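Local coordinates for protein leucine--tRNA ligase (Agrobacterium radiobacter, PDB 5AH5) that probably attaches leucine to its cognate tRNA(Leu) in an ATP-dependent reaction, as a class I aminoacyl-tRNA synthetase, and is bound here to tRNA and a leucyl-adenylate analogue, at residues Y536-F539 with I540-L544; R194-A197 with D198-L201; D488-V491 with D492-W495; H529-L532 with H533-S537. All coordinates share one frame; numbering follows the deposited sequence.

Interaction 1 (Y536-F539 with I540-L544); sequences YSRF and ITKVL
Ile540 brings its CD1 methyl against the ring of Phe539 at an oblique angle, 3.8 Å from Phe539 CE2, while its amide nitrogen binds Tyr536 O at 2.8 Å. Thr541 follows with a double grip on one acceptor: Thr541 OG1 donates to Ser537 O over 2.8 Å and Thr541 N to the same oxygen over 3.1 Å, the two arriving from opposite faces of the carbonyl plane. The hydroxyl can do so because OG1 stands beside its own backbone N (chi1 -63°), so a buried polar group is satisfied within the helix. Lys542 runs alongside Arg538 and points the same way, with Lys542 CE 4.0 Å from Arg538 NH2. Two like charges thus lie close, but Glu554 forms salt bridges with both, and Asp203 and Asp553 also bind the lysine. Val543 N donates to Phe539 O at 3.1 Å, and Val543 CG2 presses on Phe539 CE1 at 3.4 Å. The ring is swung toward this later turn by a chi1 of 164°, and Tyr196 meets it edge-to-face. Such i to i+4 pairing belongs to the buried connecting helix 533-546 of a beta-alpha-beta unit, between strands 520-524 and 556-560 of the Rossmann-like catalytic domain.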
loop_
_atom_site.group_PDB
_atom_site.type_symbol
_atom_site.label_atom_id
_atom_site.label_comp_id
_atom_site.label_asym_id
_atom_site.label_seq_id
_atom_site.Cartn_x
_atom_site.Cartn_y
_atom_site.Cartn_z
ATOM N N TYR B 536 3.259 5.981 -7.768
ATOM C CA TYR B 536 2.459 6.458 -8.922
ATOM C C TYR B 536 1.060 7.018 -8.541
ATOM O O TYR B 536 0.643 8.033 -9.049
ATOM C CB TYR B 536 2.281 5.315 -9.903
ATOM C CG TYR B 536 3.544 4.771 -10.557
ATOM C CD1 TYR B 536 4.507 5.607 -11.103
ATOM C CD2 TYR B 536 3.750 3.429 -10.626
ATOM C CE1 TYR B 536 5.676 5.087 -11.692
ATOM C CE2 TYR B 536 4.866 2.885 -11.261
ATOM C CZ TYR B 536 5.822 3.710 -11.783
ATOM O OH TYR B 536 6.896 3.105 -12.353
ATOM N N SER B 537 0.333 6.285 -7.694
ATOM C CA SER B 537 -0.976 6.688 -7.137
ATOM C C SER B 537 -0.927 8.042 -6.416
ATOM O O SER B 537 -1.845 8.878 -6.572
ATOM C CB SER B 537 -1.492 5.593 -6.175
ATOM O OG SER B 537 -0.625 5.444 -5.049
ATOM N N ARG B 538 0.131 8.285 -5.628
ATOM C CA ARG B 538 0.240 9.599 -5.013
ATOM C C ARG B 538 0.473 10.645 -6.106
ATOM O O ARG B 538 -0.116 11.723 -6.072
ATOM C CB ARG B 538 1.333 9.656 -3.950
ATOM C CG ARG B 538 1.081 8.728 -2.764
ATOM C CD ARG B 538 2.283 8.786 -1.800
ATOM N NE ARG B 538 2.404 10.183 -1.347
ATOM C CZ ARG B 538 3.499 10.946 -1.374
ATOM N NH1 ARG B 538 4.698 10.473 -1.709
ATOM N NH2 ARG B 538 3.387 12.216 -0.995
ATOM N N PHE B 539 1.310 10.323 -7.085
ATOM C CA PHE B 539 1.597 11.273 -8.159
ATOM C C PHE B 539 0.325 11.620 -8.975
ATOM O O PHE B 539 0.013 12.785 -9.228
ATOM C CB PHE B 539 2.705 10.717 -9.072
ATOM C CG PHE B 539 2.813 11.414 -10.400
ATOM C CD1 PHE B 539 2.957 12.788 -10.471
ATOM C CD2 PHE B 539 2.781 10.687 -11.583
ATOM C CE1 PHE B 539 3.077 13.442 -11.691
ATOM C CE2 PHE B 539 2.874 11.333 -12.819
ATOM C CZ PHE B 539 3.030 12.713 -12.869
ATOM N N ILE B 540 -0.445 10.614 -9.316
ATOM C CA ILE B 540 -1.584 10.835 -10.231
ATOM C C ILE B 540 -2.695 11.539 -9.463
ATOM O O ILE B 540 -3.462 12.302 -10.068
ATOM C CB ILE B 540 -2.006 9.522 -10.960
ATOM C CG1 ILE B 540 -0.967 9.185 -12.036
ATOM C CG2 ILE B 540 -3.399 9.542 -11.571
ATOM C CD1 ILE B 540 -0.766 10.235 -13.090
ATOM N N THR B 541 -2.732 11.361 -8.130
ATOM C CA THR B 541 -3.741 12.053 -7.311
ATOM C C THR B 541 -3.499 13.557 -7.312
ATOM O O THR B 541 -4.412 14.357 -7.527
ATOM C CB THR B 541 -3.842 11.404 -5.928
ATOM O OG1 THR B 541 -4.305 10.045 -6.102
ATOM C CG2 THR B 541 -4.846 12.183 -5.006
ATOM N N LYS B 542 -2.240 13.942 -7.202
ATOM C CA LYS B 542 -1.873 15.347 -7.254
ATOM C C LYS B 542 -2.152 15.943 -8.627
ATOM O O LYS B 542 -2.655 17.042 -8.754
ATOM C CB LYS B 542 -0.395 15.484 -6.870
ATOM C CG LYS B 542 -0.139 14.989 -5.423
ATOM C CD LYS B 542 1.238 15.310 -4.937
ATOM C CE LYS B 542 1.545 14.734 -3.547
ATOM N NZ LYS B 542 0.518 15.093 -2.516
ATOM N N VAL B 543 -1.812 15.213 -9.664
ATOM C CA VAL B 543 -2.090 15.650 -11.030
ATOM C C VAL B 543 -3.597 15.880 -11.187
ATOM O O VAL B 543 -3.998 16.949 -11.609
ATOM C CB VAL B 543 -1.548 14.642 -12.088
ATOM C CG1 VAL B 543 -2.052 15.008 -13.478
ATOM C CG2 VAL B 543 -0.052 14.645 -12.079
ATOM N N LEU B 544 -4.420 14.897 -10.810
ATOM C CA LEU B 544 -5.843 15.025 -10.979
ATOM C C LEU B 544 -6.448 16.102 -10.091
ATOM O O LEU B 544 -7.457 16.732 -10.461
ATOM C CB LEU B 544 -6.573 13.660 -10.762
ATOM C CG LEU B 544 -6.183 12.526 -11.726
ATOM C CD1 LEU B 544 -6.742 11.185 -11.249
ATOM C CD2 LEU B 544 -6.631 12.840 -13.157
#

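Interaction 2 (R194-A197 with D198-L201); sequences RSYA and DRLL
Tyr196 and Arg199 lie side by side and point the same way, with Tyr196 CE2 3.4 Å from Arg199 NH2. The CD2-CE2 side of the tyrosine ring lies over one face of the guanidinium, offset toward its rim, but the two planes stand 37° apart, well short of a parallel stack. The pair shares an acceptor: Asp546 takes a hydrogen bond from Tyr196 OH and a salt bridge from Arg199 NH2. Arg199 leaves the helix beside its backbone N and then bends at chi3 (-112°), which carries the guanidinium back to the ring. Behind these side chains, the loop after strand 182-191 becomes the short helix 197-202, packed against helix 533-546 of the catalytic domain. At this helix start, Leu200 N donates to Tyr196 O at 3.0 Å and Leu201 N to Ala197 O at 3.0 Å. Arg199 N is satisfied by water 1, which accepts from it at 3.0 Å and donates to Ser195 O at 3.1 Å, so the solvent molecule bridges loop and helix. Asp198 OD1 has a salt bridge to Arg224 and a hydrogen bond from Tyr410. Leu200 CG lies 3.4 Å from Tyr196 O, and its CD1 methyl lies 4.5 Å from Tyr196 CB.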
loop_
_atom_site.group_PDB
_atom_site.type_symbol
_atom_site.label_atom_id
_atom_site.label_comp_id
_atom_site.label_asym_id
_atom_site.label_seq_id
_atom_site.Cartn_x
_atom_site.Cartn_y
_atom_site.Cartn_z
ATOM N N ARG B 194 8.805 14.067 -12.376
ATOM C CA ARG B 194 9.864 14.943 -11.849
ATOM C C ARG B 194 9.348 16.309 -11.438
ATOM O O ARG B 194 9.775 16.829 -10.420
ATOM C CB ARG B 194 11.078 15.055 -12.783
ATOM C CG ARG B 194 11.973 13.830 -12.746
ATOM C CD ARG B 194 13.060 13.822 -13.826
ATOM N NE ARG B 194 14.029 14.869 -13.577
ATOM C CZ ARG B 194 15.091 14.791 -12.771
ATOM N NH1 ARG B 194 15.412 13.690 -12.102
ATOM N NH2 ARG B 194 15.871 15.849 -12.648
ATOM N N SER B 195 8.395 16.859 -12.172
ATOM C CA SER B 195 7.876 18.195 -11.871
ATOM C C SER B 195 7.025 18.220 -10.593
ATOM O O SER B 195 6.741 19.284 -10.062
ATOM C CB SER B 195 7.060 18.739 -13.067
ATOM O OG SER B 195 5.887 17.946 -13.312
ATOM N N TYR B 196 6.573 17.052 -10.157
ATOM C CA TYR B 196 5.875 16.884 -8.900
ATOM C C TYR B 196 6.752 16.338 -7.781
ATOM O O TYR B 196 6.261 16.097 -6.688
ATOM C CB TYR B 196 4.697 15.934 -9.083
ATOM C CG TYR B 196 3.528 16.604 -9.727
ATOM C CD1 TYR B 196 3.606 17.086 -11.041
ATOM C CD2 TYR B 196 2.339 16.777 -9.030
ATOM C CE1 TYR B 196 2.530 17.714 -11.635
ATOM C CE2 TYR B 196 1.261 17.385 -9.618
ATOM C CZ TYR B 196 1.358 17.845 -10.932
ATOM O OH TYR B 196 0.265 18.457 -11.484
ATOM N N ALA B 197 8.033 16.152 -8.034
ATOM C CA ALA B 197 8.881 15.420 -7.104
ATOM C C ALA B 197 9.032 16.120 -5.753
ATOM O O ALA B 197 9.117 15.449 -4.724
ATOM C CB ALA B 197 10.249 15.163 -7.701
ATOM N N ASP B 198 9.093 17.442 -5.768
ATOM C CA ASP B 198 9.125 18.208 -4.541
ATOM C C ASP B 198 7.879 18.006 -3.658
ATOM O O ASP B 198 7.995 17.855 -2.457
ATOM C CB ASP B 198 9.284 19.711 -4.844
ATOM C CG ASP B 198 10.734 20.123 -5.096
ATOM O OD1 ASP B 198 11.696 19.368 -4.799
ATOM O OD2 ASP B 198 10.895 21.261 -5.557
ATOM N N ARG B 199 6.698 18.044 -4.258
ATOM C CA ARG B 199 5.483 17.777 -3.529
ATOM C C ARG B 199 5.316 16.350 -3.033
ATOM O O ARG B 199 4.737 16.144 -1.963
ATOM C CB ARG B 199 4.315 18.067 -4.387
ATOM C CG ARG B 199 4.042 19.527 -4.593
ATOM C CD ARG B 199 2.554 19.646 -4.815
ATOM N NE ARG B 199 2.221 20.029 -6.132
ATOM C CZ ARG B 199 1.028 19.856 -6.687
ATOM N NH1 ARG B 199 0.024 19.209 -6.075
ATOM N NH2 ARG B 199 0.874 20.308 -7.928
ATOM N N LEU B 200 5.764 15.385 -3.832
ATOM C CA LEU B 200 5.818 14.000 -3.418
ATOM C C LEU B 200 6.740 13.818 -2.185
ATOM O O LEU B 200 6.425 13.072 -1.261
ATOM C CB LEU B 200 6.324 13.122 -4.579
ATOM C CG LEU B 200 5.342 12.958 -5.746
ATOM C CD1 LEU B 200 6.039 12.275 -6.933
ATOM C CD2 LEU B 200 4.069 12.214 -5.299
ATOM N N LEU B 201 7.866 14.504 -2.185
ATOM C CA LEU B 201 8.846 14.388 -1.122
ATOM C C LEU B 201 8.367 15.126 0.142
ATOM O O LEU B 201 8.252 14.520 1.182
ATOM C CB LEU B 201 10.184 14.942 -1.615
ATOM C CG LEU B 201 11.388 14.834 -0.700
ATOM C CD1 LEU B 201 11.572 13.411 -0.172
ATOM C CD2 LEU B 201 12.621 15.308 -1.451
HETATM O O HOH W 1 6.756 19.415 -6.942
#

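Interaction 3 (D488-V491 with D492-W495); sequences DTFV and DSSW
Ser494 folds back on Val491 and holds one carbonyl twice: Ser494 OG donates to Val491 O at 2.8 Å, and Ser494 N reaches the same oxygen at 3.1 Å. The hydroxyl is tilted 17° from the carbonyl plane, whereas the amide comes from 65° above it, away from any lone pair. A chi1 of 71° sets OG between the backbone N and the carbonyl carbon of Ser494, and this brings it to the acceptor. Trp495 adds to the close-packed side by turning its indole edge to Val491 O, which lies near the ring plane, 3.5 Å from Trp495 CD1. Indole NE1 is bound by Gln134, and the ring also meets Tyr130, so this side is closed by helix 128-143. At the beginning of the turn, Asp488 acts as N-cap: its OD2 accepts from Phe490 N, approached from above the carboxylate plane, while Arg419 pairs with OD1.

The other side is watery. Ser493 OG hydrogen-bonds to water 2, which also binds Thr489 OG1, and to water 4, which donates to Phe490 O at 2.8 Å. Water 2 further sits over a face of the Phe490 ring, near its rim. A third water joins Thr489 OG1 to Asp492 OD2, while Asp492 OD1 accepts from Gln134. Backbone contact here is ordinary, with Ser493 N donating to Thr489 O at 3.2 Å. Ser493 belongs to the leucyl-sulfamoyl-adenosine pocket, and its hydroxyl therefore comes to the ligand already tied into two waters. The chemistry suggests a turn held by protein atoms behind, with Ser493 and its waters on the ligand side.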
loop_
_atom_site.group_PDB
_atom_site.type_symbol
_atom_site.label_atom_id
_atom_site.label_comp_id
_atom_site.label_asym_id
_atom_site.label_seq_id
_atom_site.Cartn_x
_atom_site.Cartn_y
_atom_site.Cartn_z
ATOM N N ASP B 488 1.403 0.833 -19.677
ATOM C CA ASP B 488 1.768 -0.034 -18.521
ATOM C C ASP B 488 0.639 -0.224 -17.475
ATOM O O ASP B 488 -0.132 0.694 -17.253
ATOM C CB ASP B 488 2.983 0.507 -17.839
ATOM C CG ASP B 488 3.600 -0.539 -16.875
ATOM O OD1 ASP B 488 4.204 -1.577 -17.350
ATOM O OD2 ASP B 488 3.442 -0.296 -15.638
ATOM N N THR B 489 0.535 -1.437 -16.929
ATOM C CA THR B 489 -0.403 -1.798 -15.845
ATOM C C THR B 489 -0.443 -0.789 -14.660
ATOM O O THR B 489 -1.501 -0.544 -14.103
ATOM C CB THR B 489 -0.151 -3.210 -15.308
ATOM O OG1 THR B 489 -1.108 -3.515 -14.300
ATOM C CG2 THR B 489 1.253 -3.418 -14.730
ATOM N N PHE B 490 0.674 -0.130 -14.362
ATOM C CA PHE B 490 0.674 0.844 -13.286
ATOM C C PHE B 490 -0.008 2.168 -13.608
ATOM O O PHE B 490 -0.351 2.944 -12.680
ATOM C CB PHE B 490 2.071 1.038 -12.696
ATOM C CG PHE B 490 2.559 -0.180 -11.977
ATOM C CD1 PHE B 490 2.092 -0.463 -10.677
ATOM C CD2 PHE B 490 3.486 -1.035 -12.556
ATOM C CE1 PHE B 490 2.586 -1.543 -9.984
ATOM C CE2 PHE B 490 3.937 -2.161 -11.887
ATOM C CZ PHE B 490 3.469 -2.421 -10.591
ATOM N N VAL B 491 -0.318 2.386 -14.882
ATOM C CA VAL B 491 -1.206 3.502 -15.247
ATOM C C VAL B 491 -2.589 3.129 -14.787
ATOM O O VAL B 491 -3.188 3.913 -14.111
ATOM C CB VAL B 491 -1.199 3.876 -16.786
ATOM C CG1 VAL B 491 -2.130 5.065 -17.076
ATOM C CG2 VAL B 491 0.206 4.286 -17.195
ATOM N N ASP B 492 -3.073 1.919 -15.090
ATOM C CA ASP B 492 -4.409 1.522 -14.704
ATOM C C ASP B 492 -4.598 1.703 -13.162
ATOM O O ASP B 492 -5.580 2.254 -12.679
ATOM C CB ASP B 492 -4.676 0.063 -14.989
ATOM C CG ASP B 492 -4.409 -0.381 -16.485
ATOM O OD1 ASP B 492 -3.819 0.347 -17.318
ATOM O OD2 ASP B 492 -4.756 -1.535 -16.747
ATOM N N SER B 493 -3.654 1.167 -12.420
ATOM C CA SER B 493 -3.777 1.068 -11.007
ATOM C C SER B 493 -3.397 2.366 -10.305
ATOM O O SER B 493 -3.488 2.406 -9.119
ATOM C CB SER B 493 -2.951 -0.144 -10.513
ATOM O OG SER B 493 -1.581 -0.045 -10.828
ATOM N N SER B 494 -2.968 3.422 -11.029
ATOM C CA SER B 494 -2.633 4.649 -10.408
ATOM C C SER B 494 -3.833 5.511 -9.970
ATOM O O SER B 494 -3.635 6.459 -9.215
ATOM C CB SER B 494 -1.707 5.480 -11.294
ATOM O OG SER B 494 -2.396 5.991 -12.430
ATOM N N TRP B 495 -5.028 5.210 -10.466
ATOM C CA TRP B 495 -6.231 5.990 -10.226
ATOM C C TRP B 495 -7.493 5.129 -10.059
ATOM O O TRP B 495 -8.577 5.654 -9.894
ATOM C CB TRP B 495 -6.407 6.970 -11.356
ATOM C CG TRP B 495 -6.917 6.329 -12.646
ATOM C CD1 TRP B 495 -6.177 5.627 -13.527
ATOM C CD2 TRP B 495 -8.264 6.290 -13.146
ATOM N NE1 TRP B 495 -6.960 5.157 -14.569
ATOM C CE2 TRP B 495 -8.246 5.548 -14.352
ATOM C CE3 TRP B 495 -9.470 6.839 -12.728
ATOM C CZ2 TRP B 495 -9.381 5.325 -15.092
ATOM C CZ3 TRP B 495 -10.575 6.621 -13.433
ATOM C CH2 TRP B 495 -10.537 5.881 -14.647
HETATM O O HOH W 2 -1.039 -2.469 -11.712
HETATM O O HOH W 3 -4.099 -3.507 -15.069
HETATM O O HOH W 4 -0.195 2.145 -9.964
#

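Interaction 4 (H529-L532 with H533-S537); sequences HATL and HLIYS. With LSS (5'-O-(L-leucylsulfamoyl)adenosine), chain I.
The imidazole planes of His529 and His533 stand about perpendicular, and both rings present a face to the leucyl side chain of the bound leucylsulfamoyl adenosine. Over one face of His529 lies ligand C10, 3.7 Å above the plane and toward the rim, while ligand O1 sits at the ring edge, in plane. His533 is covered on both sides: ligand C11 rests 3.6 Å above one face, and Ser537 OG approaches the opposite one. His533 CB touches ligand C10 at 3.5 Å, and the same CB lies 3.8 Å from His529 ND1, joining the two histidines. With CG anti to the backbone N (chi1 158°), His533 places its ring with one face against ligand C11, and Tyr523 binds its NE2.

Behind the rings, a type I turn from His529 to Leu532 leads into the helix. His529 O accepts from Leu532 N and Leu534 N, each at 3.0 Å and from opposite faces of the carbonyl plane. Leu532, the N-cap residue, receives an almost straight bond at its O from Tyr536 N (175°), with a weak one from Ile535 N. Ser537 OG closes the next turn on His533 O at 2.6 Å.

His529 NE2 donates to ligand O1, the leucyl carbonyl oxygen, at 2.8 Å. With such an acceptor, this bond implies that NE2 carries the proton, so one ring combines a directed hydrogen bond at its edge with apolar cover over its face. The two histidines thus contact the polar and branched parts of the leucyl moiety, consistent with a role in recognising it.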
loop_
_atom_site.group_PDB
_atom_site.type_symbol
_atom_site.label_atom_id
_atom_site.label_comp_id
_atom_site.label_asym_id
_atom_site.label_seq_id
_atom_site.Cartn_x
_atom_site.Cartn_y
_atom_site.Cartn_z
ATOM N N HIS B 529 4.908 -2.587 -2.949
ATOM C CA HIS B 529 4.486 -1.460 -3.800
ATOM C C HIS B 529 4.986 -0.086 -3.411
ATOM O O HIS B 529 4.607 0.918 -4.016
ATOM C CB HIS B 529 2.983 -1.470 -3.994
ATOM C CG HIS B 529 2.533 -2.518 -4.945
ATOM N ND1 HIS B 529 2.866 -2.486 -6.298
ATOM C CD2 HIS B 529 1.877 -3.680 -4.738
ATOM C CE1 HIS B 529 2.380 -3.566 -6.879
ATOM N NE2 HIS B 529 1.800 -4.317 -5.960
ATOM N N ALA B 530 5.884 -0.030 -2.431
ATOM C CA ALA B 530 6.368 1.235 -1.908
ATOM C C ALA B 530 6.914 2.175 -2.955
ATOM O O ALA B 530 6.699 3.401 -2.890
ATOM C CB ALA B 530 7.419 0.970 -0.831
ATOM N N THR B 531 7.662 1.653 -3.920
ATOM C CA THR B 531 8.114 2.540 -4.988
ATOM C C THR B 531 7.615 2.039 -6.350
ATOM O O THR B 531 8.264 2.320 -7.348
ATOM C CB THR B 531 9.629 2.726 -5.027
ATOM O OG1 THR B 531 10.224 1.466 -5.258
ATOM C CG2 THR B 531 10.136 3.336 -3.725
ATOM N N LEU B 532 6.467 1.335 -6.367
ATOM C CA LEU B 532 5.642 1.150 -7.577
ATOM C C LEU B 532 4.305 1.861 -7.380
ATOM O O LEU B 532 4.268 3.045 -7.483
ATOM C CB LEU B 532 5.478 -0.338 -7.933
ATOM C CG LEU B 532 6.779 -0.985 -8.461
ATOM C CD1 LEU B 532 6.903 -2.446 -8.127
ATOM C CD2 LEU B 532 6.926 -0.801 -9.949
ATOM N N HIS B 533 3.221 1.154 -7.087
ATOM C CA HIS B 533 1.888 1.730 -7.079
ATOM C C HIS B 533 1.731 2.878 -6.054
ATOM O O HIS B 533 1.060 3.880 -6.347
ATOM C CB HIS B 533 0.858 0.627 -6.897
ATOM C CG HIS B 533 -0.474 1.087 -6.350
ATOM N ND1 HIS B 533 -1.393 1.776 -7.105
ATOM C CD2 HIS B 533 -1.079 0.856 -5.149
ATOM C CE1 HIS B 533 -2.481 2.005 -6.380
ATOM N NE2 HIS B 533 -2.308 1.480 -5.180
ATOM N N LEU B 534 2.412 2.794 -4.895
ATOM C CA LEU B 534 2.291 3.823 -3.858
ATOM C C LEU B 534 3.008 5.093 -4.259
ATOM O O LEU B 534 2.681 6.139 -3.758
ATOM C CB LEU B 534 2.819 3.283 -2.479
ATOM C CG LEU B 534 2.005 2.117 -1.878
ATOM C CD1 LEU B 534 2.651 1.412 -0.691
ATOM C CD2 LEU B 534 0.584 2.597 -1.530
ATOM N N ILE B 535 4.008 5.051 -5.147
ATOM C CA ILE B 535 4.505 6.321 -5.709
ATOM C C ILE B 535 3.550 6.823 -6.771
ATOM O O ILE B 535 3.160 7.962 -6.754
ATOM C CB ILE B 535 5.851 6.169 -6.411
ATOM C CG1 ILE B 535 6.948 5.993 -5.385
ATOM C CG2 ILE B 535 6.166 7.418 -7.262
ATOM C CD1 ILE B 535 7.377 7.277 -4.711
ATOM N N TYR B 536 3.259 5.981 -7.768
ATOM C CA TYR B 536 2.459 6.458 -8.922
ATOM C C TYR B 536 1.060 7.018 -8.541
ATOM O O TYR B 536 0.643 8.033 -9.049
ATOM C CB TYR B 536 2.281 5.315 -9.903
ATOM C CG TYR B 536 3.544 4.771 -10.557
ATOM C CD1 TYR B 536 4.507 5.607 -11.103
ATOM C CD2 TYR B 536 3.750 3.429 -10.626
ATOM C CE1 TYR B 536 5.676 5.087 -11.692
ATOM C CE2 TYR B 536 4.866 2.885 -11.261
ATOM C CZ TYR B 536 5.822 3.710 -11.783
ATOM O OH TYR B 536 6.896 3.105 -12.353
ATOM N N SER B 537 0.333 6.285 -7.694
ATOM C CA SER B 537 -0.976 6.688 -7.137
ATOM C C SER B 537 -0.927 8.042 -6.416
ATOM O O SER B 537 -1.845 8.878 -6.572
ATOM C CB SER B 537 -1.492 5.593 -6.175
ATOM O OG SER B 537 -0.625 5.444 -5.049
HETATM C C1 LSS I . -0.989 -6.547 -6.928
HETATM N N1 LSS I . 1.065 -12.636 1.706
HETATM O O1 LSS I . 0.022 -6.485 -6.264
HETATM S S1 LSS I . -1.339 -8.922 -6.369
HETATM C C2 LSS I . 0.485 -11.473 1.993
HETATM N N2 LSS I . -1.707 -7.649 -7.058
HETATM O O2 LSS I . 0.680 -7.655 -1.132
HETATM N N3 LSS I . -0.053 -10.667 1.052
HETATM O O3 LSS I . -1.606 -6.124 -1.318
HETATM C C4 LSS I . -0.006 -11.066 -0.241
HETATM N N4 LSS I . -2.482 -5.628 -8.708
HETATM O O4 LSS I . -2.332 -9.236 -2.133
HETATM C C5 LSS I . 0.664 -12.226 -0.609
HETATM O O5 LSS I . -1.429 -8.669 -4.795
HETATM C C6 LSS I . 1.228 -13.007 0.386
HETATM N N6 LSS I . 1.830 -14.174 0.037
HETATM C C7 LSS I . -2.209 -2.836 -7.357
HETATM N N7 LSS I . 0.594 -12.334 -1.961
HETATM C C8 LSS I . -0.056 -11.237 -2.436
HETATM C C9 LSS I . -1.851 -4.194 -6.748
HETATM N N9 LSS I . -0.443 -10.487 -1.371
HETATM C CA LSS I . -1.435 -5.336 -7.694
HETATM C C10 LSS I . -0.932 -2.195 -7.924
HETATM C C11 LSS I . -2.931 -1.982 -6.255
HETATM O O1A LSS I . 0.002 -9.495 -6.551
HETATM C C21 LSS I . -1.126 -9.209 -1.388
HETATM C C22 LSS I . -0.299 -8.138 -2.008
HETATM C C23 LSS I . -1.339 -7.079 -2.381
HETATM C C24 LSS I . -2.533 -7.956 -2.697
HETATM C C25 LSS I . -2.655 -8.272 -4.189
HETATM O O2A LSS I . -2.326 -9.961 -6.579
#

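Overall arrangement
Following the chain from the N terminus, interaction 2 comes first, closing the turn from strand 182-191 into helix 197-202. Interaction 3 comes next, a tight turn beyond strand 486-487, and interactions 4 and 1 follow in succession on the loop and helix 533-546. None nests within or crosses another; interactions 4 and 1 overlap at Tyr536 and Ser537. Helix 533-546 is the hub. Residues 194-201 pack on its later part through Tyr196 and Leu200, and residues 488-495 on its first turns and middle, where Phe490 meets Tyr536 and Ser494 meets Ile540, while Phe490 also touches His529 in the preceding loop. Interactions 2 and 3 do not touch, their centres being about 19 Å apart.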